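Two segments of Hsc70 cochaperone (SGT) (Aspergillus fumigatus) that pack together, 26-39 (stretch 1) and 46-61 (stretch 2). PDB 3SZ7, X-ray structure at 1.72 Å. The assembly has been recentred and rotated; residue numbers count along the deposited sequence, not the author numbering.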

# COMPACT_ATOMS: atom_id res chain seq x y z
N GLU A 26 -16.22 -9.20 3.02
CA GLU A 26 -15.94 -10.27 3.97
C GLU A 26 -14.43 -10.50 4.00
O GLU A 26 -13.93 -11.51 3.50
CB GLU A 26 -16.67 -11.55 3.57
CG GLU A 26 -18.18 -11.42 3.60
CD GLU A 26 -18.88 -12.64 3.05
OE1 GLU A 26 -18.18 -13.57 2.59
OE2 GLU A 26 -20.13 -12.68 3.08
N TYR A 27 -13.72 -9.56 4.61
CA TYR A 27 -12.27 -9.52 4.50
C TYR A 27 -11.58 -10.71 5.15
O TYR A 27 -10.60 -11.22 4.63
CB TYR A 27 -11.74 -8.22 5.09
CG TYR A 27 -12.33 -7.00 4.42
CD1 TYR A 27 -12.42 -6.92 3.04
CD2 TYR A 27 -12.80 -5.93 5.17
CE1 TYR A 27 -12.95 -5.81 2.42
CE2 TYR A 27 -13.34 -4.82 4.57
CZ TYR A 27 -13.41 -4.76 3.19
OH TYR A 27 -13.95 -3.65 2.58
N SER A 28 -12.10 -11.15 6.29
CA SER A 28 -11.51 -12.29 6.98
C SER A 28 -11.59 -13.55 6.11
O SER A 28 -10.64 -14.33 6.05
CB SER A 28 -12.20 -12.52 8.33
OG SER A 28 -11.43 -13.41 9.13
N LYS A 29 -12.72 -13.73 5.43
CA LYS A 29 -12.88 -14.86 4.53
C LYS A 29 -11.94 -14.74 3.35
O LYS A 29 -11.35 -15.73 2.91
CB LYS A 29 -14.32 -14.98 4.04
CG LYS A 29 -15.30 -15.50 5.08
CD LYS A 29 -16.68 -15.70 4.48
CE LYS A 29 -17.65 -16.28 5.50
NZ LYS A 29 -18.99 -16.49 4.90
N ALA A 30 -11.81 -13.52 2.82
CA ALA A 30 -10.92 -13.28 1.69
C ALA A 30 -9.50 -13.67 2.06
O ALA A 30 -8.82 -14.38 1.32
CB ALA A 30 -10.97 -11.82 1.26
N ILE A 31 -9.06 -13.20 3.23
CA ILE A 31 -7.74 -13.55 3.74
C ILE A 31 -7.56 -15.07 3.79
O ILE A 31 -6.51 -15.58 3.41
CB ILE A 31 -7.51 -12.94 5.13
CG1 ILE A 31 -7.40 -11.42 5.02
CG2 ILE A 31 -6.25 -13.53 5.76
CD1 ILE A 31 -7.55 -10.70 6.34
N ASP A 32 -8.57 -15.79 4.25
CA ASP A 32 -8.45 -17.24 4.35
C ASP A 32 -8.39 -17.91 2.99
O ASP A 32 -7.62 -18.85 2.79
CB ASP A 32 -9.57 -17.85 5.20
CG ASP A 32 -9.37 -19.35 5.41
OD1 ASP A 32 -8.44 -19.72 6.15
OD2 ASP A 32 -10.13 -20.14 4.83
N LEU A 33 -9.21 -17.43 2.05
CA LEU A 33 -9.25 -17.99 0.70
C LEU A 33 -7.96 -17.74 -0.09
O LEU A 33 -7.48 -18.61 -0.82
CB LEU A 33 -10.45 -17.44 -0.06
CG LEU A 33 -11.81 -17.96 0.43
CD1 LEU A 33 -12.95 -17.06 -0.03
CD2 LEU A 33 -12.03 -19.40 -0.03
N TYR A 34 -7.41 -16.54 0.05
CA TYR A 34 -6.15 -16.21 -0.61
C TYR A 34 -5.03 -17.05 -0.01
O TYR A 34 -4.10 -17.45 -0.71
CB TYR A 34 -5.82 -14.73 -0.44
CG TYR A 34 -6.72 -13.78 -1.21
CD1 TYR A 34 -7.20 -14.11 -2.47
CD2 TYR A 34 -7.08 -12.55 -0.67
CE1 TYR A 34 -8.02 -13.24 -3.17
CE2 TYR A 34 -7.89 -11.68 -1.37
CZ TYR A 34 -8.36 -12.03 -2.61
OH TYR A 34 -9.16 -11.14 -3.29
N THR A 35 -5.11 -17.27 1.30
CA THR A 35 -4.14 -18.10 2.01
C THR A 35 -4.19 -19.54 1.50
O THR A 35 -3.16 -20.19 1.37
CB THR A 35 -4.39 -18.07 3.53
OG1 THR A 35 -4.21 -16.73 4.02
CG2 THR A 35 -3.44 -19.01 4.26
N GLN A 36 -5.40 -20.03 1.23
CA GLN A 36 -5.54 -21.36 0.64
C GLN A 36 -4.92 -21.42 -0.75
O GLN A 36 -4.28 -22.41 -1.11
CB GLN A 36 -7.01 -21.77 0.56
CG GLN A 36 -7.67 -21.99 1.91
CD GLN A 36 -9.12 -22.40 1.77
OE1 GLN A 36 -10.00 -21.87 2.44
NE2 GLN A 36 -9.38 -23.36 0.89
N ALA A 37 -5.10 -20.36 -1.53
CA ALA A 37 -4.50 -20.30 -2.86
C ALA A 37 -2.98 -20.31 -2.74
O ALA A 37 -2.28 -20.94 -3.53
CB ALA A 37 -4.97 -19.06 -3.60
N LEU A 38 -2.47 -19.60 -1.74
CA LEU A 38 -1.03 -19.52 -1.49
C LEU A 38 -0.44 -20.83 -0.96
O LEU A 38 0.76 -21.06 -1.07
CB LEU A 38 -0.72 -18.36 -0.54
CG LEU A 38 -0.81 -16.99 -1.21
CD1 LEU A 38 -0.94 -15.88 -0.17
CD2 LEU A 38 0.39 -16.76 -2.11
N SER A 39 -1.28 -21.68 -0.38
CA SER A 39 -0.79 -22.97 0.10
C SER A 39 -0.52 -23.90 -1.08
O SER A 39 0.27 -24.84 -0.97
CB SER A 39 -1.78 -23.61 1.07
OG SER A 39 -2.97 -24.01 0.41
N ILE A 46 0.53 -12.43 -7.40
CA ILE A 46 -0.86 -12.04 -7.57
C ILE A 46 -1.67 -12.36 -6.32
O ILE A 46 -2.39 -11.51 -5.81
CB ILE A 46 -1.51 -12.71 -8.80
CG1 ILE A 46 -0.84 -12.21 -10.08
CG2 ILE A 46 -3.00 -12.41 -8.84
CD1 ILE A 46 -1.40 -12.84 -11.34
N TYR A 47 -1.52 -13.59 -5.83
CA TYR A 47 -2.23 -14.00 -4.62
C TYR A 47 -1.77 -13.19 -3.42
O TYR A 47 -2.57 -12.82 -2.56
CB TYR A 47 -2.04 -15.49 -4.35
CG TYR A 47 -2.45 -16.41 -5.47
CD1 TYR A 47 -3.28 -15.97 -6.49
CD2 TYR A 47 -2.00 -17.73 -5.51
CE1 TYR A 47 -3.66 -16.82 -7.53
CE2 TYR A 47 -2.37 -18.58 -6.53
CZ TYR A 47 -3.20 -18.12 -7.53
OH TYR A 47 -3.56 -18.98 -8.54
N LEU A 48 -0.46 -12.92 -3.35
CA LEU A 48 0.07 -12.10 -2.26
C LEU A 48 -0.49 -10.69 -2.27
O LEU A 48 -0.86 -10.16 -1.22
CB LEU A 48 1.60 -12.04 -2.32
CG LEU A 48 2.35 -13.27 -1.83
CD1 LEU A 48 3.83 -13.13 -2.13
CD2 LEU A 48 2.11 -13.46 -0.34
N SER A 49 -0.55 -10.08 -3.45
CA SER A 49 -1.00 -8.70 -3.54
C SER A 49 -2.49 -8.60 -3.26
O SER A 49 -2.96 -7.61 -2.71
CB SER A 49 -0.64 -8.09 -4.88
OG SER A 49 0.76 -8.10 -5.06
N ASN A 50 -3.24 -9.64 -3.64
CA ASN A 50 -4.64 -9.72 -3.27
C ASN A 50 -4.85 -9.86 -1.76
O ASN A 50 -5.69 -9.18 -1.19
CB ASN A 50 -5.36 -10.84 -4.03
CG ASN A 50 -5.69 -10.45 -5.46
OD1 ASN A 50 -5.38 -9.35 -5.91
ND2 ASN A 50 -6.31 -11.37 -6.19
N ARG A 51 -4.08 -10.73 -1.11
CA ARG A 51 -4.20 -10.88 0.33
C ARG A 51 -3.79 -9.59 1.04
O ARG A 51 -4.35 -9.24 2.08
CB ARG A 51 -3.39 -12.07 0.86
CG ARG A 51 -3.79 -12.45 2.29
CD ARG A 51 -3.16 -13.76 2.75
NE ARG A 51 -1.71 -13.67 2.82
CZ ARG A 51 -0.92 -14.66 3.23
NH1 ARG A 51 -1.45 -15.82 3.61
NH2 ARG A 51 0.40 -14.49 3.25
N ALA A 52 -2.82 -8.88 0.47
CA ALA A 52 -2.42 -7.57 1.00
C ALA A 52 -3.59 -6.60 0.98
O ALA A 52 -3.77 -5.82 1.92
CB ALA A 52 -1.24 -7.01 0.22
N ALA A 53 -4.39 -6.63 -0.08
CA ALA A 53 -5.53 -5.73 -0.19
C ALA A 53 -6.54 -6.03 0.91
O ALA A 53 -7.16 -5.12 1.48
CB ALA A 53 -6.19 -5.85 -1.56
N ALA A 54 -6.71 -7.32 1.20
CA ALA A 54 -7.65 -7.76 2.23
C ALA A 54 -7.17 -7.36 3.62
O ALA A 54 -7.96 -6.94 4.47
CB ALA A 54 -7.88 -9.27 2.14
N TYR A 55 -5.86 -7.49 3.85
CA TYR A 55 -5.28 -7.05 5.10
C TYR A 55 -5.47 -5.54 5.27
O TYR A 55 -5.89 -5.08 6.33
CB TYR A 55 -3.80 -7.42 5.19
CG TYR A 55 -3.56 -8.85 5.65
CD1 TYR A 55 -4.23 -9.36 6.75
CD2 TYR A 55 -2.67 -9.67 4.98
CE1 TYR A 55 -4.01 -10.67 7.18
CE2 TYR A 55 -2.44 -10.97 5.39
CZ TYR A 55 -3.11 -11.46 6.49
OH TYR A 55 -2.89 -12.75 6.91
N SER A 56 -5.17 -4.77 4.23
CA SER A 56 -5.33 -3.32 4.27
C SER A 56 -6.77 -2.90 4.56
O SER A 56 -7.01 -1.99 5.35
CB SER A 56 -4.84 -2.66 2.98
OG SER A 56 -3.43 -2.61 2.91
N ALA A 57 -7.72 -3.56 3.90
CA ALA A 57 -9.13 -3.23 4.07
C ALA A 57 -9.57 -3.49 5.51
O ALA A 57 -10.45 -2.80 6.03
CB ALA A 57 -9.99 -4.03 3.10
N SER A 58 -8.95 -4.47 6.15
CA SER A 58 -9.30 -4.83 7.52
C SER A 58 -8.44 -4.10 8.55
O SER A 58 -8.52 -4.39 9.74
CB SER A 58 -9.20 -6.34 7.71
OG SER A 58 -7.88 -6.79 7.49
N GLY A 59 -7.62 -3.17 8.08
CA GLY A 59 -6.83 -2.33 8.96
C GLY A 59 -5.54 -2.96 9.46
O GLY A 59 -4.91 -2.44 10.37
N GLN A 60 -5.15 -4.08 8.86
CA GLN A 60 -3.96 -4.79 9.31
C GLN A 60 -2.78 -4.42 8.42
O GLN A 60 -2.34 -5.20 7.58
CB GLN A 60 -4.20 -6.30 9.27
CG GLN A 60 -5.29 -6.74 10.23
CD GLN A 60 -5.59 -8.22 10.13
OE1 GLN A 60 -4.93 -9.04 10.76
NE2 GLN A 60 -6.59 -8.56 9.33
N HIS A 61 -2.28 -3.20 8.62
CA HIS A 61 -1.30 -2.62 7.71
C HIS A 61 0.05 -3.32 7.71
O HIS A 61 0.70 -3.41 6.67
CB HIS A 61 -1.16 -1.13 8.01
CG HIS A 61 -2.47 -0.41 8.11
ND1 HIS A 61 -3.39 -0.42 7.09
CD2 HIS A 61 -3.01 0.32 9.11
CE1 HIS A 61 -4.45 0.29 7.46
NE2 HIS A 61 -4.24 0.74 8.68

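Residues 27-39 and 46-57 form two helices that pack nearly antiparallel, with an angle of 160° between their N-to-C directions and a closest axial approach of 8.9 Å. The backbones come nearest at two places: the CA atoms of Y27 and A54 lie 5.4 Å apart, and those of I31 and R51 lie 5.6 Å apart. Within each helix the regular i to i+4 hydrogen bonds run through the contact region. The second helix gives way at S58, and G59 follows with a positive phi of 82°, a conformation that favours glycine. Together the two stretches bury 753 Å².

A54 lies where the two backbones are nearest. Its methyl group fits as a knob among Y27, A30, I31 and Y34, with A54 CB 3.6 Å from I31 CG1 and 4.1 Å from A30 CB; it also approaches the edge of the Y34 ring.

Three tyrosines pack a ring face against an aliphatic carbon of the partner helix. A57 CB sits 3.5 Å from the Y27 ring centroid, only 12° off the ring normal, and N50 CB lies 3.7 Å from that of Y34. In the third pair the roles of the helices are exchanged, because Y47 belongs to the second helix and receives A37 CB over its face at 4.0 Å from the centroid. These CH-pi contacts let broad rings lie against small groups on the opposing helix. The hydroxyls of Y34 and Y47 are hydrogen-bonded elsewhere in the structure.

I31 and L38 both have CA-to-CB bonds directed sideways, yet the ends of their side chains come nearer to the second stretch. I31 CD1 reaches Y55 CD1 at 3.6 Å, while I31 CG1 lies over one face of the Y55 ring. Seven residues along the first helix, L38 packs against Y47 and L48, with its closest approaches from L38 CD2 to Y47 CB (3.5 Å) and from L38 CD1 to L48 CD2 (3.9 Å).

R51 combines polar and apolar contacts. Its side chain enters a hole formed by I31, Y34, T35 and L38, and L38 CD1 covers one face of the guanidinium, 3.6 Å from R51 CZ. At the guanidinium edge, R51 NH1 donates a hydrogen bond to T35 OG1 (2.9 Å, 159°), the only one between the stretches. T35 OG1 in turn donates to I31 O at 2.6 Å, so the T35 hydroxyl links R51 to the backbone of the first helix. R51 NE and NH2 are hydrogen-bonded elsewhere in the structure, so the guanidinium makes polar contacts at its edge while one face packs against L38.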